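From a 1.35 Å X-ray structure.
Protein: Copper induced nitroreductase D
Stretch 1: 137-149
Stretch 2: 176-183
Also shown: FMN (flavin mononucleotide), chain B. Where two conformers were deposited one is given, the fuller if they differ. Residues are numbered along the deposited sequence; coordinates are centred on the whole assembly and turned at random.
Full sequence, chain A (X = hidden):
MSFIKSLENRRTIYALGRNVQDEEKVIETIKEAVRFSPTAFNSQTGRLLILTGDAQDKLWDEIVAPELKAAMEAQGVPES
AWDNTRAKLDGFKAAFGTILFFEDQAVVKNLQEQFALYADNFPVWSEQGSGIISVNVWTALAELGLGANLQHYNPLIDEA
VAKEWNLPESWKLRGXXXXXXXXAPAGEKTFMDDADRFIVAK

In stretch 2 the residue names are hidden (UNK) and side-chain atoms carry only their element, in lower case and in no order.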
# COMPACT_ATOMS: atom_id res chain seq x y z
N VAL A 137 0.50 -6.47 -6.68
CA VAL A 137 0.99 -7.00 -7.95
C VAL A 137 2.31 -7.75 -7.74
O VAL A 137 2.51 -8.87 -8.21
CB VAL A 137 1.15 -5.89 -9.00
CG1 VAL A 137 1.93 -6.39 -10.21
CG2 VAL A 137 -0.22 -5.37 -9.44
N TRP A 138 3.20 -7.14 -6.98
CA TRP A 138 4.52 -7.69 -6.70
C TRP A 138 4.38 -9.07 -6.06
O TRP A 138 5.06 -10.03 -6.44
CB TRP A 138 5.24 -6.71 -5.76
CG TRP A 138 6.72 -6.84 -5.58
CD1 TRP A 138 7.52 -7.88 -5.94
CD2 TRP A 138 7.56 -5.88 -4.93
NE1 TRP A 138 8.84 -7.60 -5.59
CE2 TRP A 138 8.87 -6.38 -4.97
CE3 TRP A 138 7.33 -4.63 -4.35
CZ2 TRP A 138 9.94 -5.67 -4.42
CZ3 TRP A 138 8.39 -3.94 -3.81
CH2 TRP A 138 9.68 -4.46 -3.86
N THR A 139 3.52 -9.16 -5.05
CA THR A 139 3.31 -10.41 -4.36
C THR A 139 2.63 -11.44 -5.24
O THR A 139 2.98 -12.63 -5.21
CB THR A 139 2.49 -10.19 -3.05
OG1 THR A 139 3.15 -9.20 -2.25
CG2 THR A 139 2.38 -11.48 -2.28
N ALA A 140 1.68 -11.01 -6.06
CA ALA A 140 1.01 -11.92 -6.99
C ALA A 140 2.03 -12.54 -7.98
O ALA A 140 1.98 -13.73 -8.31
CB ALA A 140 -0.14 -11.22 -7.72
N LEU A 141 2.94 -11.71 -8.47
CA LEU A 141 4.00 -12.17 -9.37
C LEU A 141 4.90 -13.19 -8.65
O LEU A 141 5.28 -14.21 -9.23
CB LEU A 141 4.81 -10.99 -9.88
CG LEU A 141 4.12 -10.05 -10.86
CD1 LEU A 141 4.99 -8.83 -11.12
CD2 LEU A 141 3.79 -10.74 -12.15
N ALA A 142 5.23 -12.93 -7.39
CA ALA A 142 6.07 -13.85 -6.64
C ALA A 142 5.38 -15.20 -6.51
O ALA A 142 6.03 -16.24 -6.53
CB ALA A 142 6.42 -13.27 -5.26
N GLU A 143 4.05 -15.20 -6.39
CA GLU A 143 3.32 -16.45 -6.29
C GLU A 143 3.38 -17.26 -7.59
O GLU A 143 3.28 -18.49 -7.56
CB GLU A 143 1.88 -16.22 -5.84
CG GLU A 143 1.79 -15.81 -4.37
CD GLU A 143 2.09 -16.95 -3.41
OE1 GLU A 143 1.18 -17.79 -3.14
OE2 GLU A 143 3.26 -17.01 -2.93
N LEU A 144 3.56 -16.58 -8.73
CA LEU A 144 3.79 -17.27 -10.00
C LEU A 144 5.23 -17.77 -10.15
O LEU A 144 5.57 -18.40 -11.15
CB LEU A 144 3.46 -16.35 -11.18
CG LEU A 144 2.02 -15.87 -11.29
CD1 LEU A 144 1.92 -14.93 -12.47
CD2 LEU A 144 1.11 -17.04 -11.44
N GLY A 145 6.08 -17.46 -9.18
CA GLY A 145 7.49 -17.84 -9.22
C GLY A 145 8.39 -16.83 -9.91
O GLY A 145 9.57 -17.10 -10.16
N LEU A 146 7.83 -15.65 -10.20
CA LEU A 146 8.56 -14.55 -10.83
C LEU A 146 9.07 -13.58 -9.79
O LEU A 146 8.43 -13.36 -8.78
CB LEU A 146 7.67 -13.82 -11.83
CG LEU A 146 7.18 -14.67 -13.00
CD1 LEU A 146 6.34 -13.87 -13.99
CD2 LEU A 146 8.35 -15.35 -13.71
N GLY A 147 10.22 -13.00 -10.03
CA GLY A 147 10.75 -11.99 -9.14
C GLY A 147 10.50 -10.60 -9.69
O GLY A 147 10.13 -10.42 -10.85
N ALA A 148 10.70 -9.61 -8.84
CA ALA A 148 10.53 -8.23 -9.25
C ALA A 148 11.29 -7.31 -8.32
O ALA A 148 11.66 -7.69 -7.20
CB ALA A 148 9.03 -7.83 -9.27
N ASN A 149 11.51 -6.08 -8.79
CA ASN A 149 12.07 -5.00 -7.97
C ASN A 149 11.39 -3.70 -8.36
O ASN A 149 10.89 -3.56 -9.48
CB ASN A 149 13.61 -4.97 -8.06
CG ASN A 149 14.10 -4.64 -9.45
OD1 ASN A 149 14.09 -3.50 -9.87
ND2 ASN A 149 14.53 -5.64 -10.18
N UNK A 176 8.00 1.93 -10.93
CA UNK A 176 8.21 0.99 -12.03
C UNK A 176 8.64 -0.35 -11.48
O UNK A 176 9.74 -0.51 -10.94
o UNK A 176 10.64 4.04 -12.42
c UNK A 176 8.91 2.88 -13.58
c UNK A 176 9.25 1.51 -13.03
c UNK A 176 9.45 4.00 -12.70
n UNK A 176 8.58 4.91 -12.30
N UNK A 177 7.77 -1.33 -11.63
CA UNK A 177 8.03 -2.66 -11.10
C UNK A 177 8.59 -3.53 -12.23
O UNK A 177 7.89 -3.91 -13.15
c UNK A 177 6.76 -3.25 -10.51
c UNK A 177 6.94 -4.55 -9.74
c UNK A 177 7.68 -4.37 -8.41
c UNK A 177 5.56 -5.21 -9.50
N UNK A 178 9.90 -3.77 -12.16
CA UNK A 178 10.64 -4.59 -13.10
C UNK A 178 10.49 -6.04 -12.67
O UNK A 178 10.66 -6.36 -11.50
c UNK A 178 12.12 -4.19 -13.10
c UNK A 178 12.26 -2.72 -13.44
c UNK A 178 12.90 -5.00 -14.09
N UNK A 179 10.12 -6.92 -13.61
CA UNK A 179 9.80 -8.30 -13.27
C UNK A 179 10.30 -9.29 -14.29
O UNK A 179 10.52 -8.97 -15.46
c UNK A 179 8.29 -8.47 -13.02
c UNK A 179 5.96 -8.49 -16.63
c UNK A 179 6.32 -9.69 -16.02
c UNK A 179 7.09 -9.67 -14.87
c UNK A 179 6.32 -7.28 -16.06
c UNK A 179 7.08 -7.28 -14.89
c UNK A 179 7.46 -8.47 -14.28
N UNK A 180 10.51 -10.51 -13.83
CA UNK A 180 10.98 -11.57 -14.71
C UNK A 180 11.30 -12.84 -13.97
O UNK A 180 10.92 -13.02 -12.82
N UNK A 181 11.97 -13.76 -14.65
CA UNK A 181 12.38 -14.98 -14.00
C UNK A 181 13.49 -14.70 -12.99
O UNK A 181 14.33 -13.84 -13.20
o UNK A 181 13.85 -15.46 -15.88
c UNK A 181 12.85 -15.99 -15.03
N UNK A 182 13.46 -15.45 -11.89
CA UNK A 182 14.46 -15.28 -10.84
C UNK A 182 15.76 -15.97 -11.23
O UNK A 182 15.79 -17.17 -11.44
c UNK A 182 13.96 -15.86 -9.52
c UNK A 182 12.67 -15.14 -9.10
c UNK A 182 15.04 -15.75 -8.43
c UNK A 182 12.00 -15.68 -7.82
N UNK A 183 16.84 -15.19 -11.30
CA UNK A 183 18.14 -15.73 -11.74
C UNK A 183 19.17 -15.76 -10.62
O UNK A 183 20.24 -16.36 -10.77
c UNK A 183 17.67 -14.91 -14.12
o UNK A 183 18.25 -17.19 -14.60
c UNK A 183 17.37 -16.30 -14.67
o UNK A 183 16.26 -16.48 -15.23
c UNK A 183 18.66 -14.92 -12.94
N1 FMN B . 14.12 -0.70 -4.24
C2 FMN B . 14.97 -0.19 -5.32
O2 FMN B . 15.86 -0.88 -5.77
N3 FMN B . 14.77 1.16 -5.78
C4 FMN B . 13.78 1.98 -5.27
O4 FMN B . 13.61 3.06 -5.76
C4A FMN B . 12.95 1.48 -4.18
N5 FMN B . 12.03 2.19 -3.60
C5A FMN B . 10.99 1.49 -2.78
C6 FMN B . 9.74 2.23 -2.44
C7 FMN B . 8.75 1.65 -1.77
C7M FMN B . 7.52 2.46 -1.42
C8 FMN B . 8.89 0.20 -1.38
C8M FMN B . 7.74 -0.51 -0.68
C9 FMN B . 10.02 -0.48 -1.65
C9A FMN B . 11.14 0.19 -2.41
N10 FMN B . 12.37 -0.47 -2.72
C10 FMN B . 13.18 0.08 -3.71
C1' FMN B . 12.62 -1.84 -2.28
C2' FMN B . 12.89 -1.88 -0.78
O2' FMN B . 14.18 -1.39 -0.53
C3' FMN B . 12.71 -3.33 -0.32
O3' FMN B . 11.33 -3.61 -0.48
C4' FMN B . 13.09 -3.49 1.16
O4' FMN B . 14.49 -3.34 1.33
C5' FMN B . 12.66 -4.85 1.72
O5' FMN B . 13.26 -5.87 0.95
P FMN B . 12.32 -6.96 0.17
O1P FMN B . 11.39 -7.58 1.14
O2P FMN B . 11.55 -6.20 -0.97
O3P FMN B . 13.34 -8.02 -0.44
O HOH W 1 11.40 -17.55 -12.10

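Position 176 carries three side-chain carbons in a row, the third bonded to one oxygen and one nitrogen. That terminal carboxamide identifies Gln 176. Its closest side-chain approach to stretch 1 is 6.4 Å, from Gln 176 CB to Asn 149 O, and both polar atoms find partners elsewhere in the structure.

Position 177 has four carbons, forked at the second. A fork there, with no heteroatom, defines Leu 177. The CA-to-CB bond points sideways, but with chi1 t and chi2 p the branch tips come nearer to stretch 1. Leu 177 CD1 lies 4.0 Å from the centroid of the five-membered ring of Trp 138 and 18° off the ring normal, a CH-pi contact over the face; the same methyl is 3.8 Å from Ala 148 CB. Leu 177 CD2 packs 3.9 Å from Val 137 CG1 and 4.0 Å from Leu 141 CD1.

At position 178 one carbon bears two others, three in all. This beta fork, purely carbon, gives Val 178. The backbone pairs with Asn 149 through two hydrogen bonds, Asn 149 N to Val 178 O and Val 178 N to Asn 149 O, each 2.9 Å. On the face shared by these two side chains, Asn 149 OD1 approaches Val 178 CB to 3.8 Å.

Position 179 shows one carbon followed by a six-carbon ring without a hydroxyl oxygen, hence Phe 179. Its CB lies 3.9 Å from Ala 148 CB, on the same face of the sheet, and 3.8 Å from Leu 141 CD1. Leu 146 CD1 sits at the ring edge, 4.4 Å from Phe 179 CD1. The CA atoms of Ala 148 and Phe 179 are 4.1 Å apart, in a non-hydrogen-bonded antiparallel pair.

No side-chain atom follows CA at position 180, so it is Gly 180. It forms a hydrogen-bonded pair with Gly 147: Gly 147 N to Gly 180 O is 2.9 Å, and Gly 180 N to Gly 147 O is 3.0 Å.

One carbon and one oxygen at position 181 identify Ser 181. The CA-to-CB bond points away from stretch 1, while Leu 146 CD2 reaches 4.1 Å from Ser 181 CA.

Position 182 has four carbons, forked at the first, with one arm two carbons long: Ile 182. Its CG1 lies 3.4 Å from Gly 147 N, and an ideal CB on Gly 147 would fall only 3.0 Å from Ile 182 CG1, a clash. A water donates to Gly 145 O at 2.7 Å and accepts from Ile 182 N at 2.9 Å.

Position 183 has three carbons, the third carrying two oxygens: Glu 183. It makes no contact with stretch 1; instead Ser 181 OG donates to Glu 183 OE2 at 2.7 Å.

The contact therefore combines two elements. Four backbone hydrogen bonds join antiparallel strands, while Leu 177 and Phe 179 pack against Ala 148 and the helix, whose axis runs 9° from that of strand 176-182. Together the stretches bury 570 Å², summed over both sides.

Stretch 2 176-183: QLVFGSIE
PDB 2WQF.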